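Local coordinates for Low molecular weight phosphotyrosine phosphatase family protein (Streptococcus pyogenes, PDB 5GOT) that removes phosphate from phosphotyrosine residues of proteins by hydrolysis, as a bacterial member of the low molecular weight protein tyrosine phosphatase family, at residues 2-7 with 81-86; 10-15 with 66-71; 14-19 with 33-38. All coordinates share one frame; numbering follows the deposited sequence.

Contact 1: 2-7 with 81-86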
ATOM      1  N   LYS A   2      -6.374   5.177  12.637  1.00 38.48           N
ATOM      2  CA  LYS A   2      -6.372   5.481  11.214  1.00 35.24           C
ATOM      3  C   LYS A   2      -6.355   4.187  10.407  1.00 31.48           C
ATOM      4  O   LYS A   2      -5.693   3.216  10.780  1.00 33.87           O
ATOM      5  CB  LYS A   2      -5.169   6.359  10.869  1.00 33.98           C
ATOM      6  CG  LYS A   2      -5.186   7.715  11.588  1.00 38.41           C
ATOM      7  CD  LYS A   2      -3.966   8.560  11.221  1.00 38.91           C
ATOM      8  CE  LYS A   2      -4.179  10.050  11.533  1.00 43.82           C
ATOM      9  NZ  LYS A   2      -4.352  10.318  12.993  1.00 49.68           N
ATOM     10  N   LYS A   3      -7.117   4.171   9.313  1.00 30.02           N
ATOM     11  CA  LYS A   3      -7.273   3.006   8.447  1.00 29.26           C
ATOM     12  C   LYS A   3      -6.673   3.332   7.083  1.00 28.26           C
ATOM     13  O   LYS A   3      -7.153   4.228   6.382  1.00 26.56           O
ATOM     14  CB  LYS A   3      -8.749   2.607   8.312  1.00 28.96           C
ATOM     15  CG  LYS A   3      -9.477   2.421   9.638  1.00 32.59           C
ATOM     16  CD  LYS A   3     -10.981   2.705   9.477  1.00 37.93           C
ATOM     17  CE  LYS A   3     -11.640   3.080  10.798  1.00 43.09           C
ATOM     18  NZ  LYS A   3     -11.939   1.877  11.632  1.00 44.74           N
ATOM     19  N   VAL A   4      -5.628   2.613   6.707  1.00 26.03           N
ATOM     20  CA  VAL A   4      -4.869   2.923   5.503  1.00 24.60           C
ATOM     21  C   VAL A   4      -4.951   1.743   4.549  1.00 23.06           C
ATOM     22  O   VAL A   4      -4.811   0.591   4.969  1.00 26.50           O
ATOM     23  CB  VAL A   4      -3.406   3.250   5.848  1.00 26.60           C
ATOM     24  CG1 VAL A   4      -2.591   3.398   4.571  1.00 23.01           C
ATOM     25  CG2 VAL A   4      -3.337   4.511   6.704  1.00 24.45           C
ATOM     26  N   CYS A   5      -5.172   2.027   3.265  1.00 22.25           N
ATOM     27  CA  CYS A   5      -5.219   0.998   2.229  1.00 22.93           C
ATOM     28  C   CYS A   5      -4.330   1.400   1.061  1.00 22.61           C
ATOM     29  O   CYS A   5      -4.615   2.390   0.384  1.00 20.70           O
ATOM     30  CB  CYS A   5      -6.649   0.791   1.732  1.00 23.82           C
ATOM     31  SG  CYS A   5      -6.802  -0.594   0.581  1.00 24.57           S
ATOM     32  N   PHE A   6      -3.277   0.625   0.804  1.00 21.43           N
ATOM     33  CA  PHE A   6      -2.435   0.850  -0.368  1.00 20.19           C
ATOM     34  C   PHE A   6      -3.023   0.122  -1.561  1.00 20.06           C
ATOM     35  O   PHE A   6      -3.552  -0.979  -1.428  1.00 21.95           O
ATOM     36  CB  PHE A   6      -1.002   0.370  -0.133  1.00 21.19           C
ATOM     37  CG  PHE A   6      -0.338   1.028   1.039  1.00 22.34           C
ATOM     38  CD1 PHE A   6       0.224   2.292   0.916  1.00 15.80           C
ATOM     39  CD2 PHE A   6      -0.299   0.392   2.270  1.00 18.52           C
ATOM     40  CE1 PHE A   6       0.815   2.899   2.002  1.00 18.41           C
ATOM     41  CE2 PHE A   6       0.294   0.988   3.358  1.00 18.50           C
ATOM     42  CZ  PHE A   6       0.858   2.243   3.222  1.00 19.52           C
ATOM     43  N   VAL A   7      -2.938   0.739  -2.731  1.00 19.90           N
ATOM     44  CA  VAL A   7      -3.645   0.237  -3.900  1.00 21.34           C
ATOM     45  C   VAL A   7      -2.720   0.265  -5.106  1.00 20.48           C
ATOM     46  O   VAL A   7      -1.985   1.240  -5.312  1.00 19.95           O
ATOM     47  CB  VAL A   7      -4.924   1.061  -4.183  1.00 22.71           C
ATOM     48  CG1 VAL A   7      -5.599   0.528  -5.410  1.00 18.15           C
ATOM     49  CG2 VAL A   7      -5.882   1.034  -2.990  1.00 19.46           C
ATOM     50  N   TYR A  81      -7.580   6.558   4.464  1.00 25.34           N
ATOM     51  CA  TYR A  81      -6.594   6.954   3.478  1.00 23.02           C
ATOM     52  C   TYR A  81      -6.438   5.814   2.489  1.00 25.31           C
ATOM     53  O   TYR A  81      -6.151   4.684   2.883  1.00 25.06           O
ATOM     54  CB  TYR A  81      -5.249   7.279   4.136  1.00 24.71           C
ATOM     55  CG  TYR A  81      -5.353   8.259   5.285  1.00 29.93           C
ATOM     56  CD1 TYR A  81      -5.623   7.816   6.579  1.00 28.46           C
ATOM     57  CD2 TYR A  81      -5.181   9.622   5.081  1.00 26.36           C
ATOM     58  CE1 TYR A  81      -5.723   8.707   7.637  1.00 29.58           C
ATOM     59  CE2 TYR A  81      -5.282  10.525   6.133  1.00 28.68           C
ATOM     60  CZ  TYR A  81      -5.549  10.059   7.408  1.00 31.83           C
ATOM     61  OH  TYR A  81      -5.646  10.940   8.465  1.00 33.41           O
ATOM     62  N   ILE A  82      -6.636   6.113   1.217  1.00 24.17           N
ATOM     63  CA  ILE A  82      -6.524   5.140   0.147  1.00 22.71           C
ATOM     64  C   ILE A  82      -5.405   5.649  -0.738  1.00 25.00           C
ATOM     65  O   ILE A  82      -5.542   6.699  -1.378  1.00 24.01           O
ATOM     66  CB  ILE A  82      -7.841   4.990  -0.619  1.00 22.81           C
ATOM     67  CG1 ILE A  82      -8.950   4.668   0.386  1.00 23.35           C
ATOM     68  CG2 ILE A  82      -7.713   3.917  -1.664  1.00 21.68           C
ATOM     69  CD1 ILE A  82     -10.358   4.833  -0.141  1.00 28.95           C
ATOM     70  N   ILE A  83      -4.285   4.930  -0.746  1.00 19.29           N
ATOM     71  CA  ILE A  83      -3.023   5.453  -1.247  1.00 18.64           C
ATOM     72  C   ILE A  83      -2.642   4.625  -2.471  1.00 20.11           C
ATOM     73  O   ILE A  83      -2.335   3.439  -2.351  1.00 20.07           O
ATOM     74  CB  ILE A  83      -1.931   5.413  -0.165  1.00 22.29           C
ATOM     75  CG1 ILE A  83      -2.382   6.198   1.076  1.00 21.63           C
ATOM     76  CG2 ILE A  83      -0.608   5.944  -0.693  1.00 17.85           C
ATOM     77  CD1 ILE A  83      -1.428   6.131   2.247  1.00 19.88           C
ATOM     78  N   GLY A  84      -2.692   5.244  -3.648  1.00 19.37           N
ATOM     79  CA  GLY A  84      -2.362   4.547  -4.876  1.00 18.89           C
ATOM     80  C   GLY A  84      -0.865   4.604  -5.139  1.00 19.21           C
ATOM     81  O   GLY A  84      -0.198   5.590  -4.837  1.00 17.96           O
ATOM     82  N   MET A  85      -0.330   3.508  -5.697  1.00 18.66           N
ATOM     83  CA  MET A  85       1.117   3.396  -5.824  1.00 19.39           C
ATOM     84  C   MET A  85       1.678   4.210  -6.986  1.00 20.36           C
ATOM     85  O   MET A  85       2.862   4.573  -6.948  1.00 22.40           O
ATOM     86  CB  MET A  85       1.519   1.911  -5.929  1.00 19.04           C
ATOM     87  CG  MET A  85       1.103   1.085  -4.700  1.00 17.64           C
ATOM     88  SD  MET A  85       1.599   1.792  -3.082  1.00 21.60           S
ATOM     89  CE  MET A  85       3.395   1.633  -3.195  1.00 20.85           C
ATOM     90  N   ASP A  86       0.876   4.511  -8.009  1.00 20.77           N
ATOM     91  CA  ASP A  86       1.282   5.446  -9.055  1.00 23.76           C
ATOM     92  C   ASP A  86       0.047   6.204  -9.529  1.00 24.75           C
ATOM     93  O   ASP A  86      -1.077   5.925  -9.110  1.00 20.88           O
ATOM     94  CB  ASP A  86       2.023   4.745 -10.222  1.00 29.86           C
ATOM     95  CG  ASP A  86       1.124   3.805 -11.064  1.00 28.76           C
ATOM     96  OD1 ASP A  86      -0.105   4.001 -11.154  1.00 27.14           O
ATOM     97  OD2 ASP A  86       1.679   2.863 -11.683  1.00 30.80           O
TER
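The carbonyl oxygen of Cys5 accepts a hydrogen bond from Ile83 N at 2.8 Å, nearly straight (170° at the hydrogen), and is also approached by Ile82 CA at 3.4 Å in a weaker CA-H...O contact. Tyr81 O, Ile83 O and Val7 O are likewise met by one N-H and one CA-H, the N-H coming from Cys5, Val7 and Met85 in turn, the last just past the end of strand 81-84. Lys3 O receives Tyr81 N. These strands are two neighbours in the parallel four-stranded sheet at the centre of the low molecular weight phosphatase fold, with strand order 2-1-3-4; the two short segments are parallel, with 20° between their directions.

Val4, Phe6, Tyr81 and Ile83 share one face, where helices 14-23 and 122-140 cover them. Ile83 CG1 stands anti to the carbonyl carbon and the chain then runs on extended, which carries CD1 to Val4 CG1 (3.8 Å) and to Phe6 CE1 (3.9 Å), obliquely to the ring. Val4 CG1 itself lies over one face of that ring, displaced toward the rim. Met85, bent at chi2 and chi3, brings SD obliquely to Phe6 in a Met-aromatic contact, 5.4 Å from the ring centroid. At the other end the Lys2 chain crosses the Tyr81 ring obliquely, its CE 3.5 Å from Tyr81 OH. On the reverse face Val7 CG2 meets Ile82 CG2 at 3.7 Å, the two branches side by side. Asp86 follows as the N-cap of helix 87-96.

Contact 2: 10-15 with 66-71; sequences GNICRS and KCSKQI
Asn11 reaches across to the loop 66-71 with its CG anti to the backbone N (chi1 -171°). Its CB rests 3.7 Å from Ser68 OG, and beyond it the Asn11 and Lys66 side chains meet at about a right angle. OD1 is gripped by two donors lying in the amide plane, one on each lone pair: Lys66 NZ at 2.9 Å and Lys69 N at 3.0 Å. ND2 turns back and donates to Ser15 OG in a fairly straight bond of 3.0 Å, and also to Ser35 OG on strand 31-37. With both ends of the amide engaged, its rotation is fixed, and the side chain ties the loop to the start of the helix.

Beside it, Ser68 OG lies 2.5 Å from Gly10 O, a doubtfully short hydrogen bond, while Ile12 CG2 packs on Ser68 CB at 3.7 Å. Lys66 NZ also bonds Cys67 O and Ser35 O.

Residues 10-14 belong to the C(X)5R signature that forms the phosphate-binding P-loop in this family, and presumably does so here. The contact sets that loop between the N-terminal end of helix 14-23, the end of strand 31-37 and the connection from helix 49-57 to helix 73-78.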
ATOM      1  N   GLY A  10      -2.998  -4.676  -9.589  1.00 23.89           N
ATOM      2  CA  GLY A  10      -3.301  -6.072  -9.333  1.00 22.38           C
ATOM      3  C   GLY A  10      -3.158  -6.543  -7.901  1.00 24.20           C
ATOM      4  O   GLY A  10      -3.548  -7.676  -7.601  1.00 25.75           O
ATOM      5  N   ASN A  11      -2.598  -5.715  -7.005  1.00 21.63           N
ATOM      6  CA  ASN A  11      -2.497  -6.063  -5.579  1.00 21.93           C
ATOM      7  C   ASN A  11      -1.715  -7.369  -5.382  1.00 21.44           C
ATOM      8  O   ASN A  11      -2.049  -8.196  -4.531  1.00 21.25           O
ATOM      9  CB  ASN A  11      -3.900  -6.156  -4.938  1.00 24.02           C
ATOM     10  CG  ASN A  11      -3.879  -6.305  -3.410  1.00 24.08           C
ATOM     11  OD1 ASN A  11      -4.704  -7.044  -2.841  1.00 24.16           O
ATOM     12  ND2 ASN A  11      -2.977  -5.579  -2.732  1.00 21.31           N
ATOM     13  N   ILE A  12      -0.664  -7.563  -6.179  1.00 23.53           N
ATOM     14  CA  ILE A  12       0.274  -8.654  -5.927  1.00 24.12           C
ATOM     15  C   ILE A  12       1.721  -8.197  -5.880  1.00 22.80           C
ATOM     16  O   ILE A  12       2.556  -8.926  -5.320  1.00 21.89           O
ATOM     17  CB  ILE A  12       0.108  -9.805  -6.955  1.00 24.45           C
ATOM     18  CG1 ILE A  12       0.483  -9.378  -8.380  1.00 24.32           C
ATOM     19  CG2 ILE A  12      -1.306 -10.409  -6.921  1.00 21.60           C
ATOM     20  CD1 ILE A  12       0.481 -10.577  -9.363  1.00 27.15           C
ATOM     21  N   CYS A  13       2.058  -6.989  -6.369  1.00 23.45           N
ATOM     22  CA  CYS A  13       3.438  -6.503  -6.375  1.00 22.37           C
ATOM     23  C   CYS A  13       3.598  -5.332  -5.425  1.00 21.12           C
ATOM     24  O   CYS A  13       4.018  -5.525  -4.267  1.00 19.06           O
ATOM     25  CB  CYS A  13       3.858  -6.126  -7.804  1.00 20.08           C
ATOM     26  SG  CYS A  13       4.093  -7.552  -8.942  1.00 25.90           S
ATOM     27  N   ARG A  14       3.317  -4.093  -5.849  1.00 19.21           N
ATOM     28  CA  ARG A  14       3.706  -2.919  -5.069  1.00 23.16           C
ATOM     29  C   ARG A  14       2.827  -2.735  -3.836  1.00 19.86           C
ATOM     30  O   ARG A  14       3.338  -2.501  -2.731  1.00 19.32           O
ATOM     31  CB  ARG A  14       3.655  -1.661  -5.943  1.00 19.32           C
ATOM     32  CG  ARG A  14       4.850  -1.464  -6.852  1.00 20.87           C
ATOM     33  CD  ARG A  14       4.638  -0.293  -7.807  1.00 22.53           C
ATOM     34  NE  ARG A  14       3.433  -0.498  -8.601  1.00 23.91           N
ATOM     35  CZ  ARG A  14       3.017   0.327  -9.554  1.00 23.50           C
ATOM     36  NH1 ARG A  14       3.706   1.419  -9.832  1.00 22.88           N
ATOM     37  NH2 ARG A  14       1.904   0.050 -10.227  1.00 26.44           N
ATOM     38  N   SER A  15       1.500  -2.820  -3.997  1.00 17.44           N
ATOM     39  CA  SER A  15       0.669  -2.461  -2.853  1.00 20.55           C
ATOM     40  C   SER A  15       0.792  -3.458  -1.699  1.00 21.70           C
ATOM     41  O   SER A  15       0.806  -3.019  -0.540  1.00 21.68           O
ATOM     42  CB  SER A  15      -0.807  -2.286  -3.251  1.00 23.71           C
ATOM     43  OG  SER A  15      -1.335  -3.414  -3.923  1.00 21.34           O
ATOM     44  N   LYS A  66      -2.280 -13.896   2.274  1.00 33.11           N
ATOM     45  CA  LYS A  66      -2.719 -12.707   1.548  1.00 32.68           C
ATOM     46  C   LYS A  66      -2.896 -13.018   0.066  1.00 28.17           C
ATOM     47  O   LYS A  66      -2.040 -13.655  -0.557  1.00 32.45           O
ATOM     48  CB  LYS A  66      -1.721 -11.557   1.733  1.00 28.31           C
ATOM     49  CG  LYS A  66      -1.913 -10.395   0.743  1.00 27.77           C
ATOM     50  CD  LYS A  66      -3.215  -9.625   0.954  1.00 23.96           C
ATOM     51  CE  LYS A  66      -3.347  -8.492  -0.064  1.00 28.16           C
ATOM     52  NZ  LYS A  66      -4.733  -7.920  -0.127  1.00 27.03           N
ATOM     53  N   CYS A  67      -4.020 -12.573  -0.484  1.00 26.93           N
ATOM     54  CA  CYS A  67      -4.367 -12.732  -1.888  1.00 27.79           C
ATOM     55  C   CYS A  67      -4.871 -11.401  -2.437  1.00 27.69           C
ATOM     56  O   CYS A  67      -5.379 -10.554  -1.698  1.00 28.26           O
ATOM     57  CB  CYS A  67      -5.444 -13.814  -2.084  1.00 33.53           C
ATOM     58  SG  CYS A  67      -4.885 -15.513  -1.661  1.00 43.72           S
ATOM     59  N   SER A  68      -4.727 -11.237  -3.750  1.00 26.22           N
ATOM     60  CA  SER A  68      -5.193 -10.039  -4.430  1.00 23.85           C
ATOM     61  C   SER A  68      -6.690  -9.868  -4.221  1.00 30.46           C
ATOM     62  O   SER A  68      -7.465 -10.805  -4.428  1.00 28.71           O
ATOM     63  CB  SER A  68      -4.882 -10.131  -5.916  1.00 23.97           C
ATOM     64  OG  SER A  68      -5.448  -9.042  -6.615  1.00 25.13           O
ATOM     65  N   LYS A  69      -7.097  -8.669  -3.802  1.00 25.44           N
ATOM     66  CA  LYS A  69      -8.500  -8.363  -3.521  1.00 28.19           C
ATOM     67  C   LYS A  69      -8.836  -6.997  -4.108  1.00 30.30           C
ATOM     68  O   LYS A  69      -8.135  -6.012  -3.838  1.00 25.45           O
ATOM     69  CB  LYS A  69      -8.773  -8.388  -2.008  1.00 29.26           C
ATOM     70  CG  LYS A  69     -10.231  -8.112  -1.601  1.00 31.21           C
ATOM     71  CD  LYS A  69     -10.458  -8.336  -0.100  1.00 31.94           C
ATOM     72  CE  LYS A  69     -11.857  -7.800   0.340  1.00 43.54           C
ATOM     73  NZ  LYS A  69     -12.265  -8.192   1.751  1.00 46.19           N
ATOM     74  N   GLN A  70      -9.876  -6.947  -4.941  1.00 27.53           N
ATOM     75  CA  GLN A  70     -10.270  -5.693  -5.564  1.00 26.94           C
ATOM     76  C   GLN A  70     -10.975  -4.806  -4.545  1.00 28.61           C
ATOM     77  O   GLN A  70     -11.725  -5.293  -3.689  1.00 25.97           O
ATOM     78  CB  GLN A  70     -11.174  -5.943  -6.771  1.00 27.59           C
ATOM     79  CG  GLN A  70     -11.500  -4.678  -7.565  1.00 29.91           C
ATOM     80  CD  GLN A  70     -12.284  -4.941  -8.846  1.00 33.82           C
ATOM     81  OE1 GLN A  70     -13.103  -5.864  -8.926  1.00 34.18           O
ATOM     82  NE2 GLN A  70     -12.041  -4.115  -9.854  1.00 31.33           N
ATOM     83  N   ILE A  71     -10.695  -3.500  -4.615  1.00 28.65           N
ATOM     84  CA  ILE A  71     -11.288  -2.547  -3.680  1.00 24.81           C
ATOM     85  C   ILE A  71     -12.794  -2.474  -3.910  1.00 25.01           C
ATOM     86  O   ILE A  71     -13.273  -2.562  -5.049  1.00 26.22           O
ATOM     87  CB  ILE A  71     -10.606  -1.174  -3.828  1.00 24.30           C
ATOM     88  CG1 ILE A  71     -11.037  -0.235  -2.692  1.00 25.27           C
ATOM     89  CG2 ILE A  71     -10.902  -0.568  -5.184  1.00 21.22           C
ATOM     90  CD1 ILE A  71     -10.164   1.002  -2.548  1.00 24.81           C
TER

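Contact 3: 14-19 with 33-38; sequences RSPMAE and IESRAT
Ser35 OG donates to Glu19 OE1 at 2.7 Å, meeting the carboxylate oxygen nearly along its C-O bond. Both side chains are posed for this. Glu19 has CG anti to the backbone N (chi1 171°) and stays extended beyond it, lowering the carboxylate from the helix onto the strand. Ser35 OG sits between its own backbone N and carbonyl carbon (chi1 62°), on the side that faces the helix. A water doubles the link: it donates to Glu19 OE1 at 2.7 Å and accepts from Ser35 N at 3.0 Å. The other oxygen, OE2, has a salt bridge with Lys23.

At the C-terminal end of 14-19 the Ile33 and Glu19 side chains lie alongside, running opposite ways; Ile33 CG2, anti to the backbone N and beside the carbonyl carbon, is thereby set 3.8 Å from Glu19 O. At the N-terminal end Ser15 CB packs on Ser35 CB at 4.0 Å, with Ser15 OG held by Asn11. Ile33 and Ser35 therefore face the helix. Glu34 and Arg36 point from the other side of the strand, where Arg36 NH1 and NH2 both hold Glu34 OE2, the shorter bond being 2.7 Å from NH2, and Arg36 NE pairs with Asp75.

Helix and strand run antiparallel (178°), as expected in the beta-alpha-beta crossover formed by strand 2-8, helix 14-23 and strand 31-37, the unit that carries the family's P-loop.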
ATOM      1  N   ARG A  14       3.317  -4.093  -5.849  1.00 19.21           N
ATOM      2  CA  ARG A  14       3.706  -2.919  -5.069  1.00 23.16           C
ATOM      3  C   ARG A  14       2.827  -2.735  -3.836  1.00 19.86           C
ATOM      4  O   ARG A  14       3.338  -2.501  -2.731  1.00 19.32           O
ATOM      5  CB  ARG A  14       3.655  -1.661  -5.943  1.00 19.32           C
ATOM      6  CG  ARG A  14       4.850  -1.464  -6.852  1.00 20.87           C
ATOM      7  CD  ARG A  14       4.638  -0.293  -7.807  1.00 22.53           C
ATOM      8  NE  ARG A  14       3.433  -0.498  -8.601  1.00 23.91           N
ATOM      9  CZ  ARG A  14       3.017   0.327  -9.554  1.00 23.50           C
ATOM     10  NH1 ARG A  14       3.706   1.419  -9.832  1.00 22.88           N
ATOM     11  NH2 ARG A  14       1.904   0.050 -10.227  1.00 26.44           N
ATOM     12  N   SER A  15       1.500  -2.820  -3.997  1.00 17.44           N
ATOM     13  CA  SER A  15       0.669  -2.461  -2.853  1.00 20.55           C
ATOM     14  C   SER A  15       0.792  -3.458  -1.699  1.00 21.70           C
ATOM     15  O   SER A  15       0.806  -3.019  -0.540  1.00 21.68           O
ATOM     16  CB  SER A  15      -0.807  -2.286  -3.251  1.00 23.71           C
ATOM     17  OG  SER A  15      -1.335  -3.414  -3.923  1.00 21.34           O
ATOM     18  N   PRO A  16       0.895  -4.786  -1.930  1.00 21.80           N
ATOM     19  CA  PRO A  16       1.168  -5.670  -0.779  1.00 19.93           C
ATOM     20  C   PRO A  16       2.506  -5.379  -0.136  1.00 19.84           C
ATOM     21  O   PRO A  16       2.652  -5.490   1.092  1.00 21.73           O
ATOM     22  CB  PRO A  16       1.132  -7.088  -1.377  1.00 22.84           C
ATOM     23  CG  PRO A  16       0.511  -6.960  -2.690  1.00 25.51           C
ATOM     24  CD  PRO A  16       0.782  -5.559  -3.181  1.00 20.09           C
ATOM     25  N   MET A  17       3.506  -5.017  -0.935  1.00 19.90           N
ATOM     26  CA  MET A  17       4.790  -4.684  -0.335  1.00 22.09           C
ATOM     27  C   MET A  17       4.639  -3.517   0.636  1.00 21.83           C
ATOM     28  O   MET A  17       5.166  -3.558   1.754  1.00 22.23           O
ATOM     29  CB  MET A  17       5.827  -4.360  -1.408  1.00 20.20           C
ATOM     30  CG  MET A  17       7.261  -4.373  -0.858  1.00 19.52           C
ATOM     31  SD  MET A  17       8.468  -3.778  -2.038  1.00 23.16           S
ATOM     32  CE  MET A  17       8.343  -5.073  -3.275  1.00 22.14           C
ATOM     33  N   ALA A  18       3.873  -2.492   0.244  1.00 22.89           N
ATOM     34  CA  ALA A  18       3.674  -1.341   1.121  1.00 21.66           C
ATOM     35  C   ALA A  18       2.930  -1.745   2.387  1.00 20.71           C
ATOM     36  O   ALA A  18       3.308  -1.327   3.491  1.00 21.66           O
ATOM     37  CB  ALA A  18       2.918  -0.230   0.381  1.00 21.29           C
ATOM     38  N   GLU A  19       1.892  -2.583   2.247  1.00 22.12           N
ATOM     39  CA  GLU A  19       1.136  -3.063   3.402  1.00 22.99           C
ATOM     40  C   GLU A  19       2.062  -3.623   4.468  1.00 24.63           C
ATOM     41  O   GLU A  19       2.063  -3.170   5.617  1.00 24.72           O
ATOM     42  CB  GLU A  19       0.118  -4.132   2.976  1.00 21.44           C
ATOM     43  CG  GLU A  19      -0.546  -4.835   4.162  1.00 24.01           C
ATOM     44  CD  GLU A  19      -1.625  -5.847   3.770  1.00 25.55           C
ATOM     45  OE1 GLU A  19      -1.967  -5.973   2.574  1.00 24.95           O
ATOM     46  OE2 GLU A  19      -2.135  -6.529   4.680  1.00 26.20           O
ATOM     47  N   ILE A  33      -3.957  -1.407   8.510  1.00 31.57           N
ATOM     48  CA  ILE A  33      -3.300  -1.336   7.207  1.00 25.69           C
ATOM     49  C   ILE A  33      -3.708  -2.545   6.385  1.00 26.29           C
ATOM     50  O   ILE A  33      -3.614  -3.682   6.859  1.00 25.40           O
ATOM     51  CB  ILE A  33      -1.768  -1.269   7.345  1.00 27.17           C
ATOM     52  CG1 ILE A  33      -1.359  -0.060   8.181  1.00 26.93           C
ATOM     53  CG2 ILE A  33      -1.120  -1.160   5.982  1.00 26.08           C
ATOM     54  CD1 ILE A  33       0.022  -0.177   8.753  1.00 28.43           C
ATOM     55  N   GLU A  34      -4.186  -2.294   5.167  1.00 24.71           N
ATOM     56  CA  GLU A  34      -4.564  -3.329   4.215  1.00 26.00           C
ATOM     57  C   GLU A  34      -4.125  -2.869   2.829  1.00 26.37           C
ATOM     58  O   GLU A  34      -3.565  -1.781   2.668  1.00 23.33           O
ATOM     59  CB  GLU A  34      -6.067  -3.622   4.271  1.00 24.84           C
ATOM     60  CG  GLU A  34      -6.486  -4.312   5.572  1.00 27.55           C
ATOM     61  CD  GLU A  34      -7.858  -4.949   5.483  1.00 35.89           C
ATOM     62  OE1 GLU A  34      -8.509  -5.139   6.533  1.00 36.83           O
ATOM     63  OE2 GLU A  34      -8.291  -5.245   4.351  1.00 35.27           O
ATOM     64  N   SER A  35      -4.359  -3.709   1.821  1.00 24.10           N
ATOM     65  CA  SER A  35      -4.067  -3.343   0.441  1.00 24.91           C
ATOM     66  C   SER A  35      -5.117  -3.942  -0.485  1.00 23.52           C
ATOM     67  O   SER A  35      -5.786  -4.927  -0.153  1.00 26.93           O
ATOM     68  CB  SER A  35      -2.648  -3.775   0.013  1.00 24.00           C
ATOM     69  OG  SER A  35      -2.473  -5.195   0.070  1.00 24.13           O
ATOM     70  N   ARG A  36      -5.265  -3.323  -1.656  1.00 24.13           N
ATOM     71  CA  ARG A  36      -6.285  -3.728  -2.615  1.00 23.99           C
ATOM     72  C   ARG A  36      -5.800  -3.477  -4.035  1.00 21.17           C
ATOM     73  O   ARG A  36      -4.794  -2.792  -4.267  1.00 23.81           O
ATOM     74  CB  ARG A  36      -7.601  -2.963  -2.408  1.00 23.64           C
ATOM     75  CG  ARG A  36      -8.287  -3.190  -1.086  1.00 27.21           C
ATOM     76  CD  ARG A  36      -9.099  -4.485  -1.043  1.00 27.77           C
ATOM     77  NE  ARG A  36      -9.893  -4.492   0.178  1.00 29.70           N
ATOM     78  CZ  ARG A  36      -9.416  -4.839   1.368  1.00 30.94           C
ATOM     79  NH1 ARG A  36      -8.152  -5.240   1.493  1.00 29.05           N
ATOM     80  NH2 ARG A  36     -10.203  -4.784   2.435  1.00 29.78           N
ATOM     81  N   ALA A  37      -6.570  -3.997  -4.987  1.00 19.31           N
ATOM     82  CA  ALA A  37      -6.354  -3.808  -6.415  1.00 23.94           C
ATOM     83  C   ALA A  37      -7.428  -2.893  -6.988  1.00 24.42           C
ATOM     84  O   ALA A  37      -8.572  -2.909  -6.536  1.00 23.97           O
ATOM     85  CB  ALA A  37      -6.404  -5.142  -7.169  1.00 23.65           C
ATOM     86  N   THR A  38      -7.071  -2.113  -8.016  1.00 22.81           N
ATOM     87  CA  THR A  38      -8.132  -1.403  -8.733  1.00 25.13           C
ATOM     88  C   THR A  38      -8.911  -2.340  -9.647  1.00 28.88           C
ATOM     89  O   THR A  38     -10.100  -2.110  -9.895  1.00 26.65           O
ATOM     90  CB  THR A  38      -7.580  -0.231  -9.559  1.00 24.09           C
ATOM     91  OG1 THR A  38      -6.719  -0.723 -10.593  1.00 24.84           O
ATOM     92  CG2 THR A  38      -6.800   0.726  -8.681  1.00 22.72           C
TER
HETATM   93  O   HOH W   1      -4.561  -6.624   2.591  1.00 27.32           O

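In the fold
The three contacts all involve the first beta-alpha-beta unit of the chain. Contact 1 joins strand 2-8 to strand 81-84 within the sheet, and contact 3 lays helix 14-23 on strand 31-37, the edge strand on the other flank of 2-8; their centres are 7 Å apart. Contact 2 lies 6 Å from contact 3 and 12 Å from contact 1, centre to centre, and shares Arg14 and Ser15 with contact 3. Along the chain both are nested inside the loop closed by contact 1. Direct bonds connect them: Phe6 O with Arg36 N, Lys69 O with Ala37 N, and the Asp86-Arg14 salt bridge. Sheet, helix and loop 66-71 thus jointly frame the presumed phosphate-binding loop.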